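Local coordinates for beta-1,3-1,4-glucanase (Caldicellulosiruptor sp. F32, PDB 5H4R), which probably hydrolyses mixed-linkage beta-1,3-1,4-glucans as a family 5 glycoside hydrolase, and holds a bound cello-oligosaccharide in its active-site cleft, at residues S165-V170 with Q219-T224; V101-H106 with I160-S165; Y306-L311 with A344-A349. The protein carries 1 engineered substitution. All coordinates share one frame; numbering follows the deposited sequence.

All three contacts are buried in a TIM barrel. Contacts 1 and 2 share helix 156-173, their segments overlapping at S165: contact 1 joins this outer helix to the next one round the barrel, 205-226, and contact 2 joins it to the loop that leaves strand 96-99, at the C-terminal end of the strands. Contact 3 is on the opposite side of the chain's centre, where the outer helices 298-316 and 336-352 pack together. Contacts 1 and 3 are mainly apolar, one built on an edge-to-face pair of aromatic rings and the other on a methionine over a tyrosine. Contact 2 is smaller, and its polar links pass through D143, which lies outside both segments.

Contact 1 (S165-V170 with Q219-T224); sequences SIWTQV and QVFVDT
A chi1 of 157° swings F221 CG away from its own backbone N and carries the phenyl ring toward helix 156-173, where W167, with CG opposite its carbonyl carbon (chi1 -83°), presents an indole face. The result is a T-shaped pair. The CD1-CE1 side of the phenyl ring lies over the five-membered ring of the indole, with the planes at 65° and the centroids of the two rings 4.7 Å apart. F221 CD1 comes to 3.5 Å from W167 CD1, and F221 CE1 sits 3.6 Å from W167 CE2 near the ring fusion.

One turn further on, T224 makes the second point of contact. Its CG2 methyl reaches across to helix 156-173, lying 3.9 Å from W167 CB and 3.2 Å from T168 OG1. The hydroxyl of T224 is turned back to its own helix and gives a 2.8 Å hydrogen bond from OG1 to V220 O. That carbonyl also accepts the T224 backbone N-H, the two donors arriving from opposite faces of its plane. T168 OG1 is likewise bonded within its own helix, to K164 O.

The two helix segments run in roughly the same direction, 9.3 Å apart at their axes, as consecutive outer helices of the barrel. Toward the barrel, W167 NE1 is hydrogen-bonded to A185 O and F221 rests on L237 and V239. No hydrogen bond crosses between the segments: the two threonine hydroxyls are bonded within their helices, and the helices cohere through aromatic and methyl contacts, while the bond at NE1 probably restrains the indole's rotation under the phenyl edge.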
loop_
_atom_site.group_PDB
_atom_site.type_symbol
_atom_site.label_atom_id
_atom_site.label_comp_id
_atom_site.label_asym_id
_atom_site.label_seq_id
_atom_site.Cartn_x
_atom_site.Cartn_y
_atom_site.Cartn_z
ATOM N N SER A 165 -10.646 -8.620 -15.739
ATOM C CA SER A 165 -11.424 -7.522 -16.302
ATOM C C SER A 165 -10.969 -6.175 -15.774
ATOM O O SER A 165 -10.785 -5.227 -16.549
ATOM C CB SER A 165 -12.908 -7.682 -16.031
ATOM O OG SER A 165 -13.568 -6.591 -16.660
ATOM N N ILE A 166 -10.836 -6.041 -14.447
ATOM C CA ILE A 166 -10.363 -4.778 -13.886
ATOM C C ILE A 166 -9.013 -4.405 -14.475
ATOM O O ILE A 166 -8.819 -3.265 -14.918
ATOM C CB ILE A 166 -10.301 -4.835 -12.349
ATOM C CG1 ILE A 166 -11.692 -5.020 -11.738
ATOM C CG2 ILE A 166 -9.640 -3.574 -11.787
ATOM C CD1 ILE A 166 -12.711 -3.896 -12.012
ATOM N N TRP A 167 -8.058 -5.347 -14.481
ATOM C CA TRP A 167 -6.718 -4.972 -14.889
ATOM C C TRP A 167 -6.601 -4.810 -16.393
ATOM O O TRP A 167 -5.811 -3.977 -16.830
ATOM C CB TRP A 167 -5.677 -5.945 -14.323
ATOM C CG TRP A 167 -5.356 -5.545 -12.924
ATOM C CD1 TRP A 167 -5.622 -6.238 -11.763
ATOM C CD2 TRP A 167 -4.749 -4.310 -12.520
ATOM N NE1 TRP A 167 -5.218 -5.505 -10.680
ATOM C CE2 TRP A 167 -4.675 -4.322 -11.109
ATOM C CE3 TRP A 167 -4.253 -3.202 -13.213
ATOM C CZ2 TRP A 167 -4.133 -3.270 -10.386
ATOM C CZ3 TRP A 167 -3.712 -2.153 -12.489
ATOM C CH2 TRP A 167 -3.657 -2.198 -11.091
ATOM N N THR A 168 -7.423 -5.496 -17.199
ATOM C CA THR A 168 -7.421 -5.197 -18.624
ATOM C C THR A 168 -7.862 -3.758 -18.849
ATOM O O THR A 168 -7.246 -3.012 -19.621
ATOM C CB THR A 168 -8.332 -6.171 -19.383
ATOM O OG1 THR A 168 -7.798 -7.493 -19.340
ATOM C CG2 THR A 168 -8.453 -5.769 -20.843
ATOM N N GLN A 169 -8.939 -3.347 -18.170
ATOM C CA GLN A 169 -9.476 -2.008 -18.361
ATOM C C GLN A 169 -8.520 -0.954 -17.839
ATOM O O GLN A 169 -8.261 0.045 -18.518
ATOM C CB GLN A 169 -10.831 -1.867 -17.682
ATOM C CG GLN A 169 -11.909 -2.667 -18.352
ATOM C CD GLN A 169 -13.190 -2.633 -17.579
ATOM O OE1 GLN A 169 -13.957 -1.655 -17.656
ATOM N NE2 GLN A 169 -13.461 -3.703 -16.842
ATOM N N VAL A 170 -8.008 -1.141 -16.620
ATOM C CA VAL A 170 -7.125 -0.139 -16.031
ATOM C C VAL A 170 -5.797 -0.094 -16.781
ATOM O O VAL A 170 -5.294 0.983 -17.131
ATOM C CB VAL A 170 -6.936 -0.411 -14.531
ATOM C CG1 VAL A 170 -5.909 0.549 -13.931
ATOM C CG2 VAL A 170 -8.299 -0.305 -13.826
ATOM N N GLN A 219 -0.635 -14.305 -10.622
ATOM C CA GLN A 219 -0.168 -14.673 -11.954
ATOM C C GLN A 219 -1.118 -14.165 -13.032
ATOM O O GLN A 219 -0.676 -13.677 -14.082
ATOM C CB GLN A 219 -0.007 -16.190 -12.042
ATOM C CG GLN A 219 0.575 -16.630 -13.339
ATOM C CD GLN A 219 2.033 -16.268 -13.460
ATOM O OE1 GLN A 219 2.883 -16.770 -12.703
ATOM N NE2 GLN A 219 2.342 -15.403 -14.401
ATOM N N VAL A 220 -2.433 -14.255 -12.788
ATOM C CA VAL A 220 -3.416 -13.707 -13.717
ATOM C C VAL A 220 -3.191 -12.215 -13.908
ATOM O O VAL A 220 -3.227 -11.696 -15.041
ATOM C CB VAL A 220 -4.836 -14.013 -13.201
ATOM C CG1 VAL A 220 -5.898 -13.260 -13.995
ATOM C CG2 VAL A 220 -5.089 -15.507 -13.278
ATOM N N PHE A 221 -2.963 -11.503 -12.805
ATOM C CA PHE A 221 -2.694 -10.070 -12.854
ATOM C C PHE A 221 -1.506 -9.761 -13.748
ATOM O O PHE A 221 -1.591 -8.910 -14.640
ATOM C CB PHE A 221 -2.465 -9.549 -11.426
ATOM C CG PHE A 221 -1.655 -8.270 -11.333
ATOM C CD1 PHE A 221 -2.199 -7.047 -11.718
ATOM C CD2 PHE A 221 -0.367 -8.284 -10.822
ATOM C CE1 PHE A 221 -1.440 -5.869 -11.590
ATOM C CE2 PHE A 221 0.369 -7.109 -10.691
ATOM C CZ PHE A 221 -0.177 -5.914 -11.079
ATOM N N VAL A 222 -0.380 -10.417 -13.513
ATOM C CA VAL A 222 0.807 -10.141 -14.319
ATOM C C VAL A 222 0.525 -10.438 -15.786
ATOM O O VAL A 222 0.814 -9.619 -16.671
ATOM C CB VAL A 222 2.011 -10.937 -13.799
ATOM C CG1 VAL A 222 3.213 -10.802 -14.727
ATOM C CG2 VAL A 222 2.363 -10.457 -12.403
ATOM N N ASP A 223 -0.035 -11.615 -16.070
ATOM C CA ASP A 223 -0.278 -11.991 -17.458
ATOM C C ASP A 223 -1.220 -10.996 -18.124
ATOM O O ASP A 223 -1.041 -10.632 -19.295
ATOM C CB ASP A 223 -0.856 -13.406 -17.533
ATOM C CG ASP A 223 0.143 -14.494 -17.120
ATOM O OD1 ASP A 223 1.354 -14.212 -17.061
ATOM O OD2 ASP A 223 -0.291 -15.651 -16.906
ATOM N N THR A 224 -2.241 -10.549 -17.390
ATOM C CA THR A 224 -3.209 -9.615 -17.959
ATOM C C THR A 224 -2.537 -8.298 -18.307
ATOM O O THR A 224 -2.725 -7.763 -19.409
ATOM C CB THR A 224 -4.355 -9.396 -16.960
ATOM O OG1 THR A 224 -5.077 -10.626 -16.801
ATOM C CG2 THR A 224 -5.306 -8.330 -17.439
#

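Contact 2 (V101-H106 with I160-S165); sequences VSWHNH and IKYVKS
This is a small, buried loop-to-helix contact at the C-terminal end of the barrel strands, in which Y162 of helix 156-173 extends to the CB atoms of W103 and H104 and to the H104 backbone N, just beyond strand 96-99. Only 89 Å² is buried between the two segments, and on the helix side the contact rests on the Y162 side chain. With CG anti to the backbone N (chi1 -172°), the phenol projects outward from the helix and brings its hydroxyl to the loop. Y162 OH lies 3.6 Å from W103 CB. It is 3.5 Å from H104 N, and both distances mark van der Waals packing.

The polar chemistry runs through a residue outside both segments. D143, in the loop after strand 135-139, takes Y162 OH and W103 N on its OD2 and H104 ND1 on its OD1, so one carboxylate joins the helix to two successive residues of the loop. A chi1 of 78° turns the imidazole away from Y162 toward D143, leaving CB as the H104 side-chain atom nearest the hydroxyl.

The indole of W103 turns the other way. Its NE1 is hydrogen-bonded to N139 O, and the CG1 methyl of V101 sits 3.3 Å above one face. Its six-membered ring packs on V170, while I166 lies against CB and the five-membered ring. Within the loop, H106 N closes a turn by bonding to W103 O at 2.8 Å. The H104 side chain is about 10 Å from a bound glucose unit. Three partners converging on D143 may favour its carboxylate form, and their bonds join the loop to helix 156-173 next to the pocket residues H141 and H142.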
loop_
_atom_site.group_PDB
_atom_site.type_symbol
_atom_site.label_atom_id
_atom_site.label_comp_id
_atom_site.label_asym_id
_atom_site.label_seq_id
_atom_site.Cartn_x
_atom_site.Cartn_y
_atom_site.Cartn_z
ATOM N N VAL A 101 -7.660 2.258 -4.847
ATOM C CA VAL A 101 -8.950 2.402 -5.515
ATOM C C VAL A 101 -9.802 1.174 -5.226
ATOM O O VAL A 101 -9.393 0.045 -5.519
ATOM C CB VAL A 101 -8.812 2.580 -7.035
ATOM C CG1 VAL A 101 -10.195 2.779 -7.637
ATOM C CG2 VAL A 101 -7.907 3.767 -7.345
ATOM N N SER A 102 -11.015 1.400 -4.749
ATOM C CA SER A 102 -12.003 0.330 -4.674
ATOM C C SER A 102 -12.912 0.455 -5.888
ATOM O O SER A 102 -13.515 1.508 -6.108
ATOM C CB SER A 102 -12.797 0.398 -3.378
ATOM O OG SER A 102 -11.917 0.199 -2.293
ATOM N N TRP A 103 -13.006 -0.620 -6.676
ATOM C CA TRP A 103 -13.746 -0.569 -7.938
ATOM C C TRP A 103 -15.143 -1.169 -7.872
ATOM O O TRP A 103 -15.940 -0.917 -8.787
ATOM C CB TRP A 103 -12.972 -1.295 -9.054
ATOM C CG TRP A 103 -11.547 -0.853 -9.202
ATOM C CD1 TRP A 103 -10.455 -1.374 -8.563
ATOM C CD2 TRP A 103 -11.060 0.249 -10.003
ATOM N NE1 TRP A 103 -9.325 -0.677 -8.924
ATOM C CE2 TRP A 103 -9.670 0.321 -9.804
ATOM C CE3 TRP A 103 -11.670 1.178 -10.863
ATOM C CZ2 TRP A 103 -8.877 1.262 -10.430
ATOM C CZ3 TRP A 103 -10.878 2.132 -11.471
ATOM C CH2 TRP A 103 -9.477 2.150 -11.262
ATOM N N HIS A 104 -15.453 -1.982 -6.854
ATOM C CA HIS A 104 -16.661 -2.807 -6.938
ATOM C C HIS A 104 -17.951 -2.000 -6.875
ATOM O O HIS A 104 -18.990 -2.506 -7.334
ATOM C CB HIS A 104 -16.657 -3.903 -5.858
ATOM C CG HIS A 104 -17.030 -3.436 -4.483
ATOM N ND1 HIS A 104 -16.088 -3.098 -3.533
ATOM C CD2 HIS A 104 -18.234 -3.303 -3.880
ATOM C CE1 HIS A 104 -16.698 -2.755 -2.414
ATOM N NE2 HIS A 104 -18.001 -2.875 -2.593
ATOM N N ASN A 105 -17.936 -0.768 -6.342
ATOM C CA ASN A 105 -19.120 0.081 -6.393
ATOM C C ASN A 105 -19.218 0.854 -7.690
ATOM O O ASN A 105 -20.096 1.720 -7.815
ATOM C CB ASN A 105 -19.146 1.077 -5.224
ATOM C CG ASN A 105 -19.271 0.405 -3.880
ATOM O OD1 ASN A 105 -18.414 0.587 -3.014
ATOM N ND2 ASN A 105 -20.334 -0.366 -3.687
ATOM N N HIS A 106 -18.365 0.524 -8.667
ATOM C CA HIS A 106 -18.247 1.279 -9.901
ATOM C C HIS A 106 -18.210 0.375 -11.127
ATOM O O HIS A 106 -17.714 0.791 -12.180
ATOM C CB HIS A 106 -16.988 2.140 -9.835
ATOM C CG HIS A 106 -16.930 2.985 -8.604
ATOM N ND1 HIS A 106 -17.690 4.127 -8.458
ATOM C CD2 HIS A 106 -16.242 2.837 -7.445
ATOM C CE1 HIS A 106 -17.470 4.647 -7.263
ATOM N NE2 HIS A 106 -16.589 3.887 -6.628
ATOM N N ILE A 160 -10.813 -14.780 -10.826
ATOM C CA ILE A 160 -9.998 -14.674 -12.035
ATOM C C ILE A 160 -10.634 -13.698 -13.015
ATOM O O ILE A 160 -9.960 -12.831 -13.582
ATOM C CB ILE A 160 -9.809 -16.068 -12.671
ATOM C CG1 ILE A 160 -8.884 -16.927 -11.798
ATOM C CG2 ILE A 160 -9.243 -15.952 -14.074
ATOM C CD1 ILE A 160 -8.863 -18.393 -12.146
ATOM N N LYS A 161 -11.949 -13.826 -13.226
ATOM C CA LYS A 161 -12.656 -12.948 -14.155
ATOM C C LYS A 161 -12.554 -11.497 -13.721
ATOM O O LYS A 161 -12.385 -10.592 -14.552
ATOM C CB LYS A 161 -14.114 -13.371 -14.244
ATOM C CG LYS A 161 -14.914 -12.626 -15.256
ATOM C CD LYS A 161 -16.351 -13.177 -15.334
ATOM C CE LYS A 161 -17.160 -12.560 -16.463
ATOM N NZ LYS A 161 -16.718 -12.992 -17.817
ATOM N N TYR A 162 -12.670 -11.254 -12.412
ATOM C CA TYR A 162 -12.596 -9.899 -11.870
ATOM C C TYR A 162 -11.208 -9.298 -12.045
ATOM O O TYR A 162 -11.068 -8.166 -12.526
ATOM C CB TYR A 162 -12.989 -9.917 -10.384
ATOM C CG TYR A 162 -13.122 -8.535 -9.776
ATOM C CD1 TYR A 162 -14.177 -7.716 -10.127
ATOM C CD2 TYR A 162 -12.194 -8.045 -8.841
ATOM C CE1 TYR A 162 -14.325 -6.457 -9.596
ATOM C CE2 TYR A 162 -12.345 -6.755 -8.300
ATOM C CZ TYR A 162 -13.419 -5.981 -8.679
ATOM O OH TYR A 162 -13.635 -4.708 -8.192
ATOM N N VAL A 163 -10.166 -10.033 -11.648
ATOM C CA VAL A 163 -8.792 -9.555 -11.834
ATOM C C VAL A 163 -8.524 -9.283 -13.312
ATOM O O VAL A 163 -8.026 -8.211 -13.684
ATOM C CB VAL A 163 -7.793 -10.570 -11.242
ATOM C CG1 VAL A 163 -6.347 -10.181 -11.579
ATOM C CG2 VAL A 163 -7.968 -10.673 -9.746
ATOM N N LYS A 164 -8.876 -10.241 -14.185
ATOM C CA LYS A 164 -8.674 -10.056 -15.625
ATOM C C LYS A 164 -9.384 -8.805 -16.124
ATOM O O LYS A 164 -8.802 -7.998 -16.860
ATOM C CB LYS A 164 -9.158 -11.282 -16.397
ATOM C CG LYS A 164 -8.255 -12.481 -16.334
ATOM C CD LYS A 164 -8.678 -13.526 -17.375
ATOM C CE LYS A 164 -7.791 -14.759 -17.310
ATOM N NZ LYS A 164 -8.245 -15.829 -18.235
ATOM N N SER A 165 -10.646 -8.620 -15.739
ATOM C CA SER A 165 -11.424 -7.522 -16.302
ATOM C C SER A 165 -10.969 -6.175 -15.774
ATOM O O SER A 165 -10.785 -5.227 -16.549
ATOM C CB SER A 165 -12.908 -7.682 -16.031
ATOM O OG SER A 165 -13.568 -6.591 -16.660
#

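Contact 3 (Y306-L311 with A344-A349); sequences YFMDKL and AYYVRA
A Met-aromatic contact links helices 298-316 and 336-352, two consecutive outer helices of the TIM barrel: M308 reaches across and lays its terminal methyl over the ring of Y346. M308 CE is 3.8 Å from the centroid of the Y346 ring and only 17° off the ring normal, a CH-pi geometry displaced toward the rim, where CE1 of Y346 is the nearest ring atom to CE at 3.6 Å. The M308 chain is fully extended beyond CG (chi3 179°), which is how it spans a gap of 11.3 Å between the segment axes. On the way its sulfur passes A349, with M308 SD 3.7 Å from A349 CB.

F307 meets the far end of the tyrosine. Its CZ points at the phenol, 3.5 Å from Y346 OH, and that oxygen lies close to the phenyl plane, at the ring edge. The two side chains stand roughly perpendicular. Over one face of F307 rests M308 CG, 3.6 Å above the plane, so neighbouring residues of one helix pack on each other while both touch Y346.

The tyrosine hydroxyl is hydrogen-bonded to A273 O. Its ring stacks with F327 at the end of strand 322-327, and I324 of that strand touches F307, M308 and Y346 alike, so that both helices pack on strand 322-327 through it, while I304 of helix 298-316 packs on Y346 and A349.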
loop_
_atom_site.group_PDB
_atom_site.type_symbol
_atom_site.label_atom_id
_atom_site.label_comp_id
_atom_site.label_asym_id
_atom_site.label_seq_id
_atom_site.Cartn_x
_atom_site.Cartn_y
_atom_site.Cartn_z
ATOM N N TYR A 306 12.361 -7.138 13.106
ATOM C CA TYR A 306 12.225 -8.552 12.783
ATOM C C TYR A 306 11.673 -8.762 11.382
ATOM O O TYR A 306 12.236 -9.531 10.599
ATOM C CB TYR A 306 11.343 -9.275 13.787
ATOM C CG TYR A 306 11.392 -10.780 13.549
ATOM C CD1 TYR A 306 12.584 -11.469 13.734
ATOM C CD2 TYR A 306 10.287 -11.493 13.116
ATOM C CE1 TYR A 306 12.683 -12.814 13.500
ATOM C CE2 TYR A 306 10.381 -12.875 12.894
ATOM C CZ TYR A 306 11.584 -13.515 13.083
ATOM O OH TYR A 306 11.725 -14.883 12.866
ATOM N N PHE A 307 10.536 -8.140 11.059
ATOM C CA PHE A 307 9.979 -8.437 9.747
ATOM C C PHE A 307 10.856 -7.849 8.645
ATOM O O PHE A 307 10.980 -8.441 7.571
ATOM C CB PHE A 307 8.505 -7.965 9.656
ATOM C CG PHE A 307 8.326 -6.531 9.234
ATOM C CD1 PHE A 307 8.218 -6.175 7.884
ATOM C CD2 PHE A 307 8.204 -5.541 10.176
ATOM C CE1 PHE A 307 8.052 -4.868 7.516
ATOM C CE2 PHE A 307 8.037 -4.220 9.803
ATOM C CZ PHE A 307 7.944 -3.887 8.463
ATOM N N MET A 308 11.505 -6.716 8.900
ATOM C CA MET A 308 12.360 -6.129 7.878
ATOM C C MET A 308 13.594 -6.987 7.654
ATOM O O MET A 308 14.034 -7.173 6.506
ATOM C CB MET A 308 12.731 -4.709 8.279
ATOM C CG MET A 308 11.556 -3.760 8.298
ATOM S SD MET A 308 12.149 -2.090 8.485
ATOM C CE MET A 308 10.614 -1.194 8.453
ATOM N N ASP A 309 14.153 -7.546 8.731
ATOM C CA ASP A 309 15.265 -8.475 8.586
ATOM C C ASP A 309 14.885 -9.678 7.731
ATOM O O ASP A 309 15.668 -10.122 6.884
ATOM C CB ASP A 309 15.734 -8.972 9.950
ATOM C CG ASP A 309 16.587 -7.961 10.694
ATOM O OD1 ASP A 309 17.164 -7.040 10.056
ATOM O OD2 ASP A 309 16.691 -8.114 11.938
ATOM N N LYS A 310 13.690 -10.237 7.947
ATOM C CA LYS A 310 13.318 -11.428 7.197
ATOM C C LYS A 310 13.095 -11.099 5.723
ATOM O O LYS A 310 13.443 -11.903 4.843
ATOM C CB LYS A 310 12.064 -12.070 7.796
ATOM C CG LYS A 310 12.209 -12.547 9.244
ATOM C CD LYS A 310 13.180 -13.663 9.395
ATOM C CE LYS A 310 14.562 -13.213 9.890
ATOM N NZ LYS A 310 15.466 -14.398 10.166
ATOM N N LEU A 311 12.509 -9.927 5.442
ATOM C CA LEU A 311 12.307 -9.483 4.063
ATOM C C LEU A 311 13.634 -9.180 3.375
ATOM O O LEU A 311 13.807 -9.481 2.183
ATOM C CB LEU A 311 11.398 -8.258 4.032
ATOM C CG LEU A 311 9.933 -8.476 4.394
ATOM C CD1 LEU A 311 9.203 -7.158 4.424
ATOM C CD2 LEU A 311 9.229 -9.436 3.435
ATOM N N ALA A 344 10.699 8.153 12.361
ATOM C CA ALA A 344 12.096 8.230 11.978
ATOM C C ALA A 344 12.726 6.846 11.987
ATOM O O ALA A 344 13.463 6.480 11.065
ATOM C CB ALA A 344 12.846 9.163 12.928
ATOM N N TYR A 345 12.488 6.080 13.051
ATOM C CA TYR A 345 13.122 4.775 13.170
ATOM C C TYR A 345 12.652 3.838 12.070
ATOM O O TYR A 345 13.463 3.152 11.434
ATOM C CB TYR A 345 12.843 4.165 14.547
ATOM C CG TYR A 345 13.583 2.867 14.744
ATOM C CD1 TYR A 345 14.875 2.867 15.251
ATOM C CD2 TYR A 345 13.002 1.656 14.422
ATOM C CE1 TYR A 345 15.576 1.683 15.426
ATOM C CE2 TYR A 345 13.703 0.448 14.605
ATOM C CZ TYR A 345 14.979 0.477 15.095
ATOM O OH TYR A 345 15.676 -0.691 15.281
ATOM N N TYR A 346 11.333 3.788 11.840
ATOM C CA TYR A 346 10.765 2.874 10.862
ATOM C C TYR A 346 11.339 3.153 9.477
ATOM O O TYR A 346 11.791 2.233 8.785
ATOM C CB TYR A 346 9.253 3.012 10.883
ATOM C CG TYR A 346 8.482 1.948 10.158
ATOM C CD1 TYR A 346 8.462 1.899 8.764
ATOM C CD2 TYR A 346 7.704 1.041 10.849
ATOM C CE1 TYR A 346 7.713 0.938 8.095
ATOM C CE2 TYR A 346 6.961 0.066 10.181
ATOM C CZ TYR A 346 6.979 0.032 8.811
ATOM O OH TYR A 346 6.227 -0.902 8.146
ATOM N N VAL A 347 11.375 4.431 9.078
ATOM C CA VAL A 347 11.895 4.787 7.758
ATOM C C VAL A 347 13.395 4.477 7.652
ATOM O O VAL A 347 13.861 3.950 6.634
ATOM C CB VAL A 347 11.581 6.260 7.445
ATOM C CG1 VAL A 347 12.322 6.718 6.181
ATOM C CG2 VAL A 347 10.108 6.425 7.253
ATOM N N ARG A 348 14.186 4.781 8.683
ATOM C CA ARG A 348 15.615 4.455 8.590
ATOM C C ARG A 348 15.856 2.945 8.582
ATOM O O ARG A 348 16.695 2.442 7.814
ATOM C CB ARG A 348 16.385 5.089 9.743
ATOM C CG ARG A 348 17.888 4.723 9.773
ATOM C CD ARG A 348 18.616 5.098 8.501
ATOM N NE ARG A 348 19.902 4.406 8.405
ATOM C CZ ARG A 348 20.547 4.168 7.260
ATOM N NH1 ARG A 348 20.040 4.563 6.104
ATOM N NH2 ARG A 348 21.706 3.516 7.268
ATOM N N ALA A 349 15.159 2.211 9.451
ATOM C CA ALA A 349 15.293 0.759 9.456
ATOM C C ALA A 349 15.021 0.188 8.069
ATOM O O ALA A 349 15.722 -0.715 7.601
ATOM C CB ALA A 349 14.355 0.141 10.483
#